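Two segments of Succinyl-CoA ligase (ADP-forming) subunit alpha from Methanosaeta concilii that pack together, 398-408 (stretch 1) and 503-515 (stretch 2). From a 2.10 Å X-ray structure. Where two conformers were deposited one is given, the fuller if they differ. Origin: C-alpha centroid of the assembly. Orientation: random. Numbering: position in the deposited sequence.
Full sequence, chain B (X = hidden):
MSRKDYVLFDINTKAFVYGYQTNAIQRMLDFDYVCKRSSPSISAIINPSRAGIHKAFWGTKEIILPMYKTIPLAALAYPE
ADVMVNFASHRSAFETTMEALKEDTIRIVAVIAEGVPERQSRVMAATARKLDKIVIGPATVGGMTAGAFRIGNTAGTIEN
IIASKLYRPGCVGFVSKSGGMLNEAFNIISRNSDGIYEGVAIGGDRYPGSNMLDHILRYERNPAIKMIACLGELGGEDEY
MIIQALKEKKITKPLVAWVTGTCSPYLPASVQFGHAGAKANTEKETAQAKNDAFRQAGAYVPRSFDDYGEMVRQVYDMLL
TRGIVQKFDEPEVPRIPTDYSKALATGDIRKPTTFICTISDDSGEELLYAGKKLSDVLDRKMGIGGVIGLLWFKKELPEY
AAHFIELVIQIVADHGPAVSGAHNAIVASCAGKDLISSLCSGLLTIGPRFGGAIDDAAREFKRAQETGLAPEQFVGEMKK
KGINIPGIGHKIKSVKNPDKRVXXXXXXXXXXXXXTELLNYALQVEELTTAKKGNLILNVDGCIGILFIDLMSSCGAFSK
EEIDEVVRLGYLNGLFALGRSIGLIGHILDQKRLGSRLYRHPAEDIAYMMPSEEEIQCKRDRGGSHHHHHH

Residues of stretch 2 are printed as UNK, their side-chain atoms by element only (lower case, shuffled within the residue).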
# COMPACT_ATOMS: atom_id res chain seq x y z
N PRO B 398 14.44 -28.96 -8.56
CA PRO B 398 15.58 -29.31 -9.42
C PRO B 398 16.15 -28.05 -10.05
O PRO B 398 15.45 -27.03 -10.14
CB PRO B 398 14.99 -30.28 -10.45
CG PRO B 398 13.53 -30.18 -10.33
CD PRO B 398 13.15 -29.47 -9.09
N GLU B 399 17.41 -28.10 -10.46
CA GLU B 399 18.14 -26.99 -11.10
C GLU B 399 17.38 -26.30 -12.24
O GLU B 399 17.32 -25.08 -12.23
CB GLU B 399 19.55 -27.43 -11.57
CG GLU B 399 20.46 -27.67 -10.35
CD GLU B 399 21.89 -28.09 -10.59
OE1 GLU B 399 22.53 -27.55 -11.52
OE2 GLU B 399 22.40 -28.91 -9.78
N TYR B 400 16.74 -27.06 -13.17
CA TYR B 400 15.98 -26.44 -14.25
C TYR B 400 14.77 -25.64 -13.76
O TYR B 400 14.39 -24.66 -14.41
CB TYR B 400 15.55 -27.45 -15.36
CG TYR B 400 14.44 -28.38 -14.89
CD1 TYR B 400 14.74 -29.56 -14.22
CD2 TYR B 400 13.10 -28.01 -15.01
CE1 TYR B 400 13.73 -30.39 -13.75
CE2 TYR B 400 12.09 -28.79 -14.45
CZ TYR B 400 12.41 -29.98 -13.82
OH TYR B 400 11.48 -30.87 -13.35
N ALA B 401 14.12 -26.08 -12.67
CA ALA B 401 12.96 -25.38 -12.12
C ALA B 401 13.41 -24.05 -11.43
O ALA B 401 12.87 -23.00 -11.72
CB ALA B 401 12.20 -26.29 -11.14
N ALA B 402 14.45 -24.10 -10.57
CA ALA B 402 14.98 -22.92 -9.88
C ALA B 402 15.52 -21.90 -10.90
O ALA B 402 15.28 -20.72 -10.74
CB ALA B 402 16.09 -23.35 -8.92
N HIS B 403 16.18 -22.34 -11.99
CA HIS B 403 16.66 -21.43 -13.02
C HIS B 403 15.52 -20.84 -13.82
O HIS B 403 15.63 -19.71 -14.26
CB HIS B 403 17.66 -22.13 -13.96
CG HIS B 403 18.33 -21.20 -14.93
ND1 HIS B 403 17.76 -20.89 -16.18
CD2 HIS B 403 19.53 -20.57 -14.84
CE1 HIS B 403 18.63 -20.10 -16.80
NE2 HIS B 403 19.71 -19.88 -16.04
N PHE B 404 14.44 -21.60 -14.04
CA PHE B 404 13.27 -21.08 -14.72
C PHE B 404 12.65 -19.94 -13.92
O PHE B 404 12.32 -18.91 -14.49
CB PHE B 404 12.25 -22.20 -14.98
CG PHE B 404 11.09 -21.74 -15.81
CD1 PHE B 404 11.25 -21.48 -17.17
CD2 PHE B 404 9.86 -21.49 -15.23
CE1 PHE B 404 10.17 -21.00 -17.94
CE2 PHE B 404 8.77 -21.03 -16.01
CZ PHE B 404 8.95 -20.77 -17.34
N ILE B 405 12.54 -20.09 -12.59
CA ILE B 405 12.01 -19.05 -11.71
C ILE B 405 12.83 -17.77 -11.86
O ILE B 405 12.25 -16.70 -12.05
CB ILE B 405 11.93 -19.53 -10.23
CG1 ILE B 405 10.82 -20.61 -10.09
CG2 ILE B 405 11.66 -18.31 -9.29
CD1 ILE B 405 10.86 -21.38 -8.76
N GLU B 406 14.17 -17.91 -11.86
CA GLU B 406 15.08 -16.78 -12.01
C GLU B 406 15.00 -16.15 -13.41
O GLU B 406 15.12 -14.94 -13.53
CB GLU B 406 16.49 -17.20 -11.68
CG GLU B 406 16.64 -17.58 -10.20
CD GLU B 406 18.05 -17.90 -9.76
OE1 GLU B 406 18.22 -18.59 -8.72
OE2 GLU B 406 19.00 -17.43 -10.42
N LEU B 407 14.75 -16.98 -14.46
CA LEU B 407 14.58 -16.48 -15.83
C LEU B 407 13.32 -15.61 -15.93
O LEU B 407 13.37 -14.56 -16.53
CB LEU B 407 14.53 -17.67 -16.78
CG LEU B 407 14.36 -17.47 -18.30
CD1 LEU B 407 15.54 -16.66 -18.90
CD2 LEU B 407 14.36 -18.88 -19.01
N VAL B 408 12.20 -16.08 -15.37
CA VAL B 408 10.91 -15.38 -15.36
C VAL B 408 11.07 -14.01 -14.67
O VAL B 408 10.63 -13.02 -15.23
CB VAL B 408 9.81 -16.24 -14.68
CG1 VAL B 408 8.57 -15.38 -14.36
CG2 VAL B 408 9.46 -17.44 -15.56
N UNK B 503 9.98 -16.35 -26.71
CA UNK B 503 10.85 -17.31 -27.35
C UNK B 503 11.95 -17.77 -26.42
O UNK B 503 12.25 -18.96 -26.40
n UNK B 503 11.24 -20.22 -29.33
o UNK B 503 9.70 -18.94 -30.39
c UNK B 503 10.81 -19.06 -29.83
c UNK B 503 11.79 -17.90 -29.70
c UNK B 503 11.39 -16.80 -28.70
N UNK B 504 12.49 -16.85 -25.60
CA UNK B 504 13.50 -17.17 -24.59
C UNK B 504 12.94 -18.20 -23.58
O UNK B 504 13.62 -19.18 -23.28
c UNK B 504 14.94 -15.03 -24.69
c UNK B 504 16.39 -15.41 -24.39
c UNK B 504 13.96 -15.89 -23.87
c UNK B 504 14.69 -13.51 -24.49
N UNK B 505 11.68 -18.02 -23.14
CA UNK B 505 10.97 -18.90 -22.19
C UNK B 505 10.64 -20.25 -22.77
O UNK B 505 10.94 -21.27 -22.16
c UNK B 505 9.70 -18.22 -21.64
c UNK B 505 9.88 -17.08 -20.68
c UNK B 505 10.35 -17.55 -19.30
c UNK B 505 8.61 -16.29 -20.56
N UNK B 506 10.08 -20.27 -23.97
CA UNK B 506 9.77 -21.50 -24.67
C UNK B 506 11.02 -22.29 -25.06
O UNK B 506 11.01 -23.53 -24.95
c UNK B 506 6.42 -20.73 -26.71
c UNK B 506 7.44 -20.85 -25.48
c UNK B 506 8.88 -21.21 -25.90
c UNK B 506 8.95 -22.37 -26.91
N UNK B 507 12.08 -21.61 -25.56
CA UNK B 507 13.29 -22.35 -25.97
C UNK B 507 13.93 -23.06 -24.75
O UNK B 507 14.22 -24.26 -24.80
o UNK B 507 14.60 -20.27 -26.13
c UNK B 507 14.26 -21.49 -26.78
N UNK B 508 14.00 -22.36 -23.63
CA UNK B 508 14.49 -22.95 -22.39
C UNK B 508 13.67 -24.20 -21.93
O UNK B 508 14.26 -25.20 -21.55
c UNK B 508 14.81 -23.62 -17.89
c UNK B 508 16.17 -23.59 -17.66
c UNK B 508 16.50 -22.44 -19.74
c UNK B 508 17.03 -23.04 -18.60
c UNK B 508 14.57 -21.87 -21.28
c UNK B 508 15.13 -22.40 -19.97
c UNK B 508 14.29 -23.02 -19.04
o UNK B 508 16.69 -24.18 -16.54
N UNK B 509 12.34 -24.13 -21.90
CA UNK B 509 11.49 -25.24 -21.46
C UNK B 509 11.58 -26.42 -22.39
O UNK B 509 11.71 -27.56 -21.93
c UNK B 509 10.05 -24.78 -21.32
N UNK B 510 11.55 -26.17 -23.70
CA UNK B 510 11.69 -27.25 -24.68
C UNK B 510 13.03 -27.98 -24.48
O UNK B 510 13.03 -29.20 -24.37
n UNK B 510 8.92 -26.66 -28.62
n UNK B 510 7.47 -27.01 -30.38
c UNK B 510 10.07 -26.38 -26.46
n UNK B 510 8.78 -25.14 -30.35
c UNK B 510 11.52 -26.72 -26.12
c UNK B 510 9.94 -25.91 -27.89
c UNK B 510 8.39 -26.27 -29.78
N UNK B 511 14.13 -27.22 -24.31
CA UNK B 511 15.48 -27.80 -24.10
C UNK B 511 15.68 -28.46 -22.75
O UNK B 511 16.36 -29.47 -22.71
c UNK B 511 16.53 -26.72 -24.30
N UNK B 512 15.11 -27.90 -21.64
CA UNK B 512 15.42 -28.37 -20.28
C UNK B 512 14.29 -29.00 -19.45
O UNK B 512 14.60 -29.69 -18.48
c UNK B 512 16.03 -27.21 -19.48
n UNK B 512 17.23 -25.64 -20.85
c UNK B 512 17.32 -26.70 -20.09
o UNK B 512 18.39 -27.31 -19.96
N UNK B 513 13.02 -28.79 -19.78
CA UNK B 513 11.97 -29.40 -18.96
C UNK B 513 11.78 -30.86 -19.26
O UNK B 513 11.56 -31.20 -20.43
c UNK B 513 9.99 -24.86 -17.30
c UNK B 513 10.61 -28.69 -19.10
c UNK B 513 10.40 -27.37 -18.40
c UNK B 513 9.10 -26.86 -18.22
c UNK B 513 11.49 -26.58 -18.02
c UNK B 513 11.28 -25.33 -17.46
c UNK B 513 8.91 -25.63 -17.65
N UNK B 514 11.72 -31.72 -18.24
CA UNK B 514 11.45 -33.14 -18.50
C UNK B 514 10.17 -33.37 -19.31
O UNK B 514 10.18 -34.20 -20.22
c UNK B 514 11.39 -33.75 -17.10
c UNK B 514 11.99 -31.49 -16.80
c UNK B 514 12.31 -32.86 -16.29
N UNK B 515 9.10 -32.60 -19.02
CA UNK B 515 7.81 -32.63 -19.72
C UNK B 515 7.28 -31.22 -19.99
O UNK B 515 7.41 -30.34 -19.15
c UNK B 515 6.77 -33.40 -18.91
o UNK B 515 6.36 -32.67 -17.77

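Position 503 carries three carbons in a row, the third bonded to one oxygen and one nitrogen; the side chain is out of reach of stretch 1, and the residue is Gln503. Position 504 has four carbons forked at the second, and of its atoms the backbone O comes nearest, 4.3 Å from Leu407 CD2; it is Leu504. Position 505 has four carbons with the same fork. Its CA-to-CB bond points sideways, but the end swings inward and one branch carbon reaches Phe404 and Val408. It is Leu505, with chi1 m and chi2 t, and that carbon is CD2, 3.7 Å from Phe404 CE1 and 3.8 Å from Val408 CG2.

Position 506 again has four carbons, now forked at the first with one arm two carbons long, directed away: Ile506. Position 507 has one carbon and one oxygen, Ser507; its OG donates to Gln503 O at 2.7 Å, one turn back in the helix.

Position 508 shows one carbon, then a six-carbon ring bearing an oxygen. The oxygen meets the backbone of Tyr400, and the ring touches Leu407 and lies near parallel to the His403 ring (23° between planes) but slid apart, with centroids 5.0 Å apart. This defines Tyr508. The hydroxyl OH donates a hydrogen bond to Tyr400 O at 3.2 Å. That carbonyl also accepts the helical bond from Phe404 N, so it serves two donors. Leu407 CD2 lies 3.7 Å from CG of Tyr508.

Position 509 has a lone carbon, Ala509. Position 510 runs three carbons, a nitrogen, then a carbon with two more nitrogens: the guanidinium of Arg510, far from stretch 1. Position 511 is another single carbon, Ala511. Position 512 has two carbons, the second carrying oxygen and nitrogen, and its CB sits 4.2 Å from Tyr400 CB: Asn512, whose ND2 donates to Tyr508 O at 3.1 Å.

Position 513 bears a six-carbon ring without oxygen, its edge meeting the face of Phe404, planes at 78°. It is Phe513, the first residue to leave helical phi/psi, with CZ 3.6 Å from Phe404 CD1. At 514 three carbons close onto the backbone N, one of them over a face of the Tyr400 ring, giving Pro514; CD lies 3.6 Å from the Tyr400 ring centroid, 24° off the normal, a CH-pi contact. Position 515, one carbon and one oxygen, out of reach, is Ser515.

The contact joins nearly antiparallel helices (176°, axes 11.0 Å apart at closest approach), so Val408 pairs with Leu505 and Tyr400 with Asn512. Aliphatic and aromatic side chains fill the gap, burying 559 Å² in total. One hydrogen bond crosses it. Phe513, just after the helix, turns its ring back onto Phe404, while Pro514 covers one face of the Tyr400 ring.

Stretch 2 (503-515) QLLISYARANFPS
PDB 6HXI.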